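Local coordinates for protein 2',5'-phosphodiesterase 12 (Homo sapiens, PDB 4Z0V) that is a mitochondrial phosphodiesterase of the endonuclease/exonuclease/phosphatase family, with an E-set-like N-terminal domain, at residues 108-117 / 405-414. Numbering follows the deposited sequence.
Sequences CTFDHRHLYT and QVIPLPSHEE
Arg-113 reaches across to the backbone of 405-414 and grips two successive carbonyls. Its NE donates to Pro-408 O at 2.8 Å, a bent bond (133° at the hydrogen) with the oxygen tilted out of the guanidinium plane, while NH2 makes a straighter but weak bond to Ile-407 O, which lies in that plane. A bend at chi3 (82°) brings the guanidinium edge to the two oxygens, with Pro-410 CD over one face, toward its rim; NH1 is held by Ala-432 O. At the start of 405-414, Gln-405 NE2 donates to Tyr-116 O at 3.0 Å, in both the amide and the carbonyl planes, and also bonds Asp-436 OD2.

In this endonuclease/exonuclease/phosphatase fold, residues 405-414 run from the end of strand 401-406, outermost in its mixed sheet within the chain, to helix 412-416, where Ser-411 and Glu-414 form a capping box. Of the short, weakly bonded helix 110-113, Arg-113 makes the direct contact with this linking loop.

Pro-408 sets CD over the centre of one face of the Tyr-116 ring, a CH-pi contact (3.5 Å to the centroid, 7° off the normal), with CG near CZ. Ile-407 CG1 meets Thr-117 CG2 at 3.6 Å and also touches Tyr-116 CB. Pro-410 CG abuts Thr-109 CB at 3.7 Å.

Two waters also bridge the segments: one joins Glu-414 OE2 to Cys-108 O and His-112 N, another Glu-414 OE1 to Thr-109 O.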
ATOM      1  N   CYS A 108       4.605  11.615  14.878  1.00 15.11           N
ATOM      2  CA  CYS A 108       4.622  11.085  13.504  1.00 13.56           C
ATOM      3  C   CYS A 108       3.610  11.878  12.763  1.00 13.83           C
ATOM      4  O   CYS A 108       2.606  12.235  13.364  1.00 11.53           O
ATOM      5  CB  CYS A 108       4.323   9.594  13.430  1.00 14.45           C
ATOM      6  SG  CYS A 108       5.638   8.551  14.096  1.00 18.39           S
ATOM      7  N   THR A 109       3.807  12.066  11.452  1.00 11.66           N
ATOM      8  CA  THR A 109       2.882  12.856  10.622  1.00 12.55           C
ATOM      9  C   THR A 109       1.477  12.257  10.596  1.00 16.76           C
ATOM     10  O   THR A 109       0.505  12.980  10.389  1.00 18.03           O
ATOM     11  CB  THR A 109       3.424  12.980   9.210  1.00 14.71           C
ATOM     12  OG1 THR A 109       3.403  11.684   8.614  1.00 16.17           O
ATOM     13  CG2 THR A 109       4.823  13.589   9.170  1.00 13.86           C
ATOM     14  N   PHE A 110       1.371  10.926  10.758  1.00 11.73           N
ATOM     15  CA  PHE A 110       0.070  10.283  10.709  1.00 11.22           C
ATOM     16  C   PHE A 110      -0.690  10.367  12.043  1.00 13.95           C
ATOM     17  O   PHE A 110      -1.850   9.947  12.079  1.00 13.52           O
ATOM     18  CB  PHE A 110       0.243   8.818  10.254  1.00 12.09           C
ATOM     19  CG  PHE A 110       1.306   8.034  10.998  1.00 10.94           C
ATOM     20  CD1 PHE A 110       1.077   7.572  12.291  1.00 13.76           C
ATOM     21  CD2 PHE A 110       2.537   7.759  10.403  1.00 13.20           C
ATOM     22  CE1 PHE A 110       2.042   6.810  12.958  1.00 14.97           C
ATOM     23  CE2 PHE A 110       3.504   6.993  11.069  1.00 15.20           C
ATOM     24  CZ  PHE A 110       3.249   6.526  12.334  1.00 13.53           C
ATOM     25  N   ASP A 111      -0.063  10.864  13.155  1.00 12.45           N
ATOM     26  CA  ASP A 111      -0.765  10.951  14.455  1.00 12.29           C
ATOM     27  C   ASP A 111      -2.058  11.782  14.366  1.00 15.19           C
ATOM     28  O   ASP A 111      -3.108  11.321  14.807  1.00 14.14           O
ATOM     29  CB  ASP A 111       0.127  11.513  15.558  1.00 15.50           C
ATOM     30  CG  ASP A 111       1.320  10.658  15.921  1.00 20.89           C
ATOM     31  OD1 ASP A 111       1.299   9.441  15.621  1.00 19.84           O
ATOM     32  OD2 ASP A 111       2.272  11.202  16.509  1.00 24.79           O
ATOM     33  N   HIS A 112      -1.982  12.977  13.761  1.00 13.19           N
ATOM     34  CA  HIS A 112      -3.158  13.829  13.603  1.00 13.27           C
ATOM     35  C   HIS A 112      -4.148  13.190  12.612  1.00 15.40           C
ATOM     36  O   HIS A 112      -5.343  13.288  12.796  1.00 13.61           O
ATOM     37  CB  HIS A 112      -2.740  15.223  13.106  1.00 14.25           C
ATOM     38  CG  HIS A 112      -3.914  16.130  12.924  1.00 17.96           C
ATOM     39  ND1 HIS A 112      -4.613  16.631  14.015  1.00 20.55           N
ATOM     40  CD2 HIS A 112      -4.518  16.547  11.785  1.00 19.01           C
ATOM     41  CE1 HIS A 112      -5.591  17.369  13.505  1.00 19.34           C
ATOM     42  NE2 HIS A 112      -5.588  17.332  12.172  1.00 18.96           N
ATOM     43  N   ARG A 113      -3.631  12.501  11.583  1.00 11.83           N
ATOM     44  CA  ARG A 113      -4.464  11.864  10.554  1.00 11.67           C
ATOM     45  C   ARG A 113      -5.329  10.771  11.157  1.00 12.72           C
ATOM     46  O   ARG A 113      -6.472  10.619  10.752  1.00 12.97           O
ATOM     47  CB  ARG A 113      -3.552  11.288   9.456  1.00 10.35           C
ATOM     48  CG  ARG A 113      -2.679  12.361   8.810  1.00 12.00           C
ATOM     49  CD  ARG A 113      -1.993  11.812   7.571  1.00 13.95           C
ATOM     50  NE  ARG A 113      -2.882  11.852   6.411  1.00 14.59           N
ATOM     51  CZ  ARG A 113      -2.614  11.281   5.246  1.00 21.11           C
ATOM     52  NH1 ARG A 113      -1.500  10.576   5.086  1.00 13.82           N
ATOM     53  NH2 ARG A 113      -3.449  11.424   4.224  1.00 15.35           N
ATOM     54  N   HIS A 114      -4.826  10.094  12.199  1.00 10.52           N
ATOM     55  CA  HIS A 114      -5.550   9.026  12.878  1.00 10.42           C
ATOM     56  C   HIS A 114      -6.779   9.532  13.631  1.00 16.15           C
ATOM     57  O   HIS A 114      -7.686   8.747  13.877  1.00 17.13           O
ATOM     58  CB  HIS A 114      -4.624   8.255  13.810  1.00 10.50           C
ATOM     59  CG  HIS A 114      -3.711   7.314  13.083  1.00 12.92           C
ATOM     60  ND1 HIS A 114      -2.608   6.783  13.703  1.00 13.82           N
ATOM     61  CD2 HIS A 114      -3.786   6.825  11.813  1.00 13.33           C
ATOM     62  CE1 HIS A 114      -2.034   5.989  12.807  1.00 13.08           C
ATOM     63  NE2 HIS A 114      -2.701   6.001  11.646  1.00 12.82           N
ATOM     64  N   LEU A 115      -6.886  10.860  13.859  1.00 14.77           N
ATOM     65  CA  LEU A 115      -8.113  11.424  14.447  1.00 14.67           C
ATOM     66  C   LEU A 115      -9.288  11.322  13.472  1.00 20.10           C
ATOM     67  O   LEU A 115     -10.436  11.451  13.895  1.00 21.78           O
ATOM     68  CB  LEU A 115      -7.908  12.907  14.840  1.00 13.86           C
ATOM     69  CG  LEU A 115      -6.793  13.198  15.863  1.00 17.42           C
ATOM     70  CD1 LEU A 115      -6.767  14.677  16.207  1.00 17.86           C
ATOM     71  CD2 LEU A 115      -6.961  12.355  17.140  1.00 23.10           C
ATOM     72  N   TYR A 116      -9.005  11.149  12.168  1.00 13.94           N
ATOM     73  CA  TYR A 116     -10.023  11.028  11.105  1.00 14.51           C
ATOM     74  C   TYR A 116     -10.390   9.565  10.824  1.00 20.12           C
ATOM     75  O   TYR A 116     -11.231   9.302   9.958  1.00 19.03           O
ATOM     76  CB  TYR A 116      -9.504  11.659   9.808  1.00 16.44           C
ATOM     77  CG  TYR A 116      -9.390  13.165   9.877  1.00 19.02           C
ATOM     78  CD1 TYR A 116      -8.314  13.775  10.521  1.00 20.14           C
ATOM     79  CD2 TYR A 116     -10.376  13.982   9.337  1.00 19.98           C
ATOM     80  CE1 TYR A 116      -8.238  15.161  10.644  1.00 20.15           C
ATOM     81  CE2 TYR A 116     -10.295  15.371   9.429  1.00 21.93           C
ATOM     82  CZ  TYR A 116      -9.244  15.955  10.115  1.00 24.34           C
ATOM     83  OH  TYR A 116      -9.150  17.324  10.181  1.00 22.20           O
ATOM     84  N   THR A 117      -9.714   8.620  11.502  1.00 17.06           N
ATOM     85  CA  THR A 117      -9.884   7.179  11.240  1.00 16.53           C
ATOM     86  C   THR A 117      -9.940   6.414  12.548  1.00 19.74           C
ATOM     87  O   THR A 117      -9.331   5.351  12.685  1.00 15.45           O
ATOM     88  CB  THR A 117      -8.691   6.677  10.363  1.00 17.35           C
ATOM     89  OG1 THR A 117      -7.473   6.766  11.105  1.00 11.66           O
ATOM     90  CG2 THR A 117      -8.553   7.427   9.040  1.00 16.43           C
ATOM     91  N   GLN A 405     -15.383  11.449   2.914  1.00 15.35           N
ATOM     92  CA  GLN A 405     -14.414  12.382   3.500  1.00 14.44           C
ATOM     93  C   GLN A 405     -13.026  12.066   2.976  1.00 18.05           C
ATOM     94  O   GLN A 405     -12.761  10.930   2.553  1.00 17.39           O
ATOM     95  CB  GLN A 405     -14.426  12.391   5.049  1.00 15.72           C
ATOM     96  CG  GLN A 405     -13.973  11.102   5.704  1.00 15.86           C
ATOM     97  CD  GLN A 405     -13.307  11.294   7.063  1.00 27.61           C
ATOM     98  OE1 GLN A 405     -13.038  12.421   7.542  1.00 21.53           O
ATOM     99  NE2 GLN A 405     -12.987  10.179   7.702  1.00 19.54           N
ATOM    100  N   VAL A 406     -12.161  13.081   3.003  1.00 14.48           N
ATOM    101  CA  VAL A 406     -10.741  12.996   2.638  1.00 13.43           C
ATOM    102  C   VAL A 406     -10.000  13.172   3.935  1.00 18.56           C
ATOM    103  O   VAL A 406     -10.234  14.169   4.636  1.00 18.39           O
ATOM    104  CB  VAL A 406     -10.314  14.041   1.568  1.00 18.02           C
ATOM    105  CG1 VAL A 406      -8.805  13.987   1.306  1.00 17.66           C
ATOM    106  CG2 VAL A 406     -11.082  13.831   0.269  1.00 17.89           C
ATOM    107  N   ILE A 407      -9.111  12.217   4.272  1.00 15.06           N
ATOM    108  CA  ILE A 407      -8.277  12.326   5.469  1.00 12.49           C
ATOM    109  C   ILE A 407      -7.163  13.309   5.072  1.00 17.25           C
ATOM    110  O   ILE A 407      -6.420  13.042   4.111  1.00 17.12           O
ATOM    111  CB  ILE A 407      -7.752  10.945   5.936  1.00 15.51           C
ATOM    112  CG1 ILE A 407      -8.872  10.039   6.521  1.00 15.21           C
ATOM    113  CG2 ILE A 407      -6.638  11.133   6.986  1.00 16.38           C
ATOM    114  CD1 ILE A 407     -10.020   9.528   5.604  1.00 19.31           C
ATOM    115  N   PRO A 408      -7.083  14.490   5.714  1.00 14.72           N
ATOM    116  CA  PRO A 408      -6.111  15.498   5.261  1.00 13.49           C
ATOM    117  C   PRO A 408      -4.681  15.025   5.309  1.00 15.51           C
ATOM    118  O   PRO A 408      -4.292  14.302   6.222  1.00 15.33           O
ATOM    119  CB  PRO A 408      -6.308  16.664   6.247  1.00 15.59           C
ATOM    120  CG  PRO A 408      -6.986  16.088   7.412  1.00 20.45           C
ATOM    121  CD  PRO A 408      -7.860  14.983   6.870  1.00 17.09           C
ATOM    122  N   LEU A 409      -3.896  15.494   4.342  1.00 13.80           N
ATOM    123  CA  LEU A 409      -2.473  15.202   4.298  1.00 14.14           C
ATOM    124  C   LEU A 409      -1.783  15.946   5.434  1.00 17.67           C
ATOM    125  O   LEU A 409      -2.338  16.951   5.913  1.00 17.50           O
ATOM    126  CB  LEU A 409      -1.904  15.613   2.924  1.00 14.52           C
ATOM    127  CG  LEU A 409      -2.055  14.515   1.847  1.00 19.94           C
ATOM    128  CD1 LEU A 409      -3.513  14.406   1.361  1.00 21.11           C
ATOM    129  CD2 LEU A 409      -1.172  14.810   0.666  1.00 23.84           C
ATOM    130  N   PRO A 410      -0.594  15.502   5.893  1.00 13.72           N
ATOM    131  CA  PRO A 410       0.109  16.272   6.937  1.00 12.26           C
ATOM    132  C   PRO A 410       0.329  17.715   6.497  1.00 18.74           C
ATOM    133  O   PRO A 410       0.401  17.991   5.284  1.00 17.57           O
ATOM    134  CB  PRO A 410       1.475  15.562   7.047  1.00 13.69           C
ATOM    135  CG  PRO A 410       1.239  14.186   6.543  1.00 19.37           C
ATOM    136  CD  PRO A 410       0.215  14.348   5.436  1.00 15.49           C
ATOM    137  N   SER A 411       0.447  18.635   7.456  1.00 14.37           N
ATOM    138  CA  SER A 411       0.695  20.043   7.082  1.00 14.34           C
ATOM    139  C   SER A 411       2.090  20.216   6.465  1.00 17.63           C
ATOM    140  O   SER A 411       2.988  19.401   6.692  1.00 15.43           O
ATOM    141  CB  SER A 411       0.583  20.938   8.314  1.00 16.51           C
ATOM    142  OG  SER A 411       1.700  20.665   9.149  1.00 16.49           O
ATOM    143  N   HIS A 412       2.301  21.327   5.753  1.00 17.24           N
ATOM    144  CA  HIS A 412       3.601  21.618   5.176  1.00 17.36           C
ATOM    145  C   HIS A 412       4.651  21.762   6.299  1.00 18.32           C
ATOM    146  O   HIS A 412       5.795  21.364   6.108  1.00 16.28           O
ATOM    147  CB  HIS A 412       3.523  22.874   4.289  1.00 19.25           C
ATOM    148  CG  HIS A 412       4.770  23.115   3.501  1.00 22.89           C
ATOM    149  ND1 HIS A 412       5.146  22.270   2.469  1.00 24.96           N
ATOM    150  CD2 HIS A 412       5.718  24.073   3.648  1.00 24.92           C
ATOM    151  CE1 HIS A 412       6.293  22.742   2.009  1.00 24.52           C
ATOM    152  NE2 HIS A 412       6.685  23.820   2.695  1.00 24.87           N
ATOM    153  N   GLU A 413       4.254  22.290   7.485  1.00 16.86           N
ATOM    154  CA  GLU A 413       5.182  22.411   8.626  1.00 17.56           C
ATOM    155  C   GLU A 413       5.653  21.016   9.086  1.00 19.89           C
ATOM    156  O   GLU A 413       6.852  20.802   9.283  1.00 18.80           O
ATOM    157  CB  GLU A 413       4.532  23.175   9.793  1.00 19.66           C
ATOM    158  N   GLU A 414       4.718  20.046   9.147  1.00 17.23           N
ATOM    159  CA  GLU A 414       5.019  18.664   9.520  1.00 15.74           C
ATOM    160  C   GLU A 414       5.944  18.001   8.497  1.00 19.08           C
ATOM    161  O   GLU A 414       6.860  17.284   8.873  1.00 20.29           O
ATOM    162  CB  GLU A 414       3.715  17.863   9.619  1.00 16.27           C
ATOM    163  CG  GLU A 414       2.948  18.080  10.911  1.00 24.09           C
ATOM    164  CD  GLU A 414       1.768  17.138  10.986  1.00 36.46           C
ATOM    165  OE1 GLU A 414       0.784  17.344  10.239  1.00 26.44           O
ATOM    166  OE2 GLU A 414       1.846  16.168  11.770  1.00 31.01           O
TER
HETATM  167  O   HOH W   1       0.658  14.319  13.335  1.00 12.78           O
HETATM  168  O   HOH W   2      -0.953  15.304  10.117  1.00 19.97           O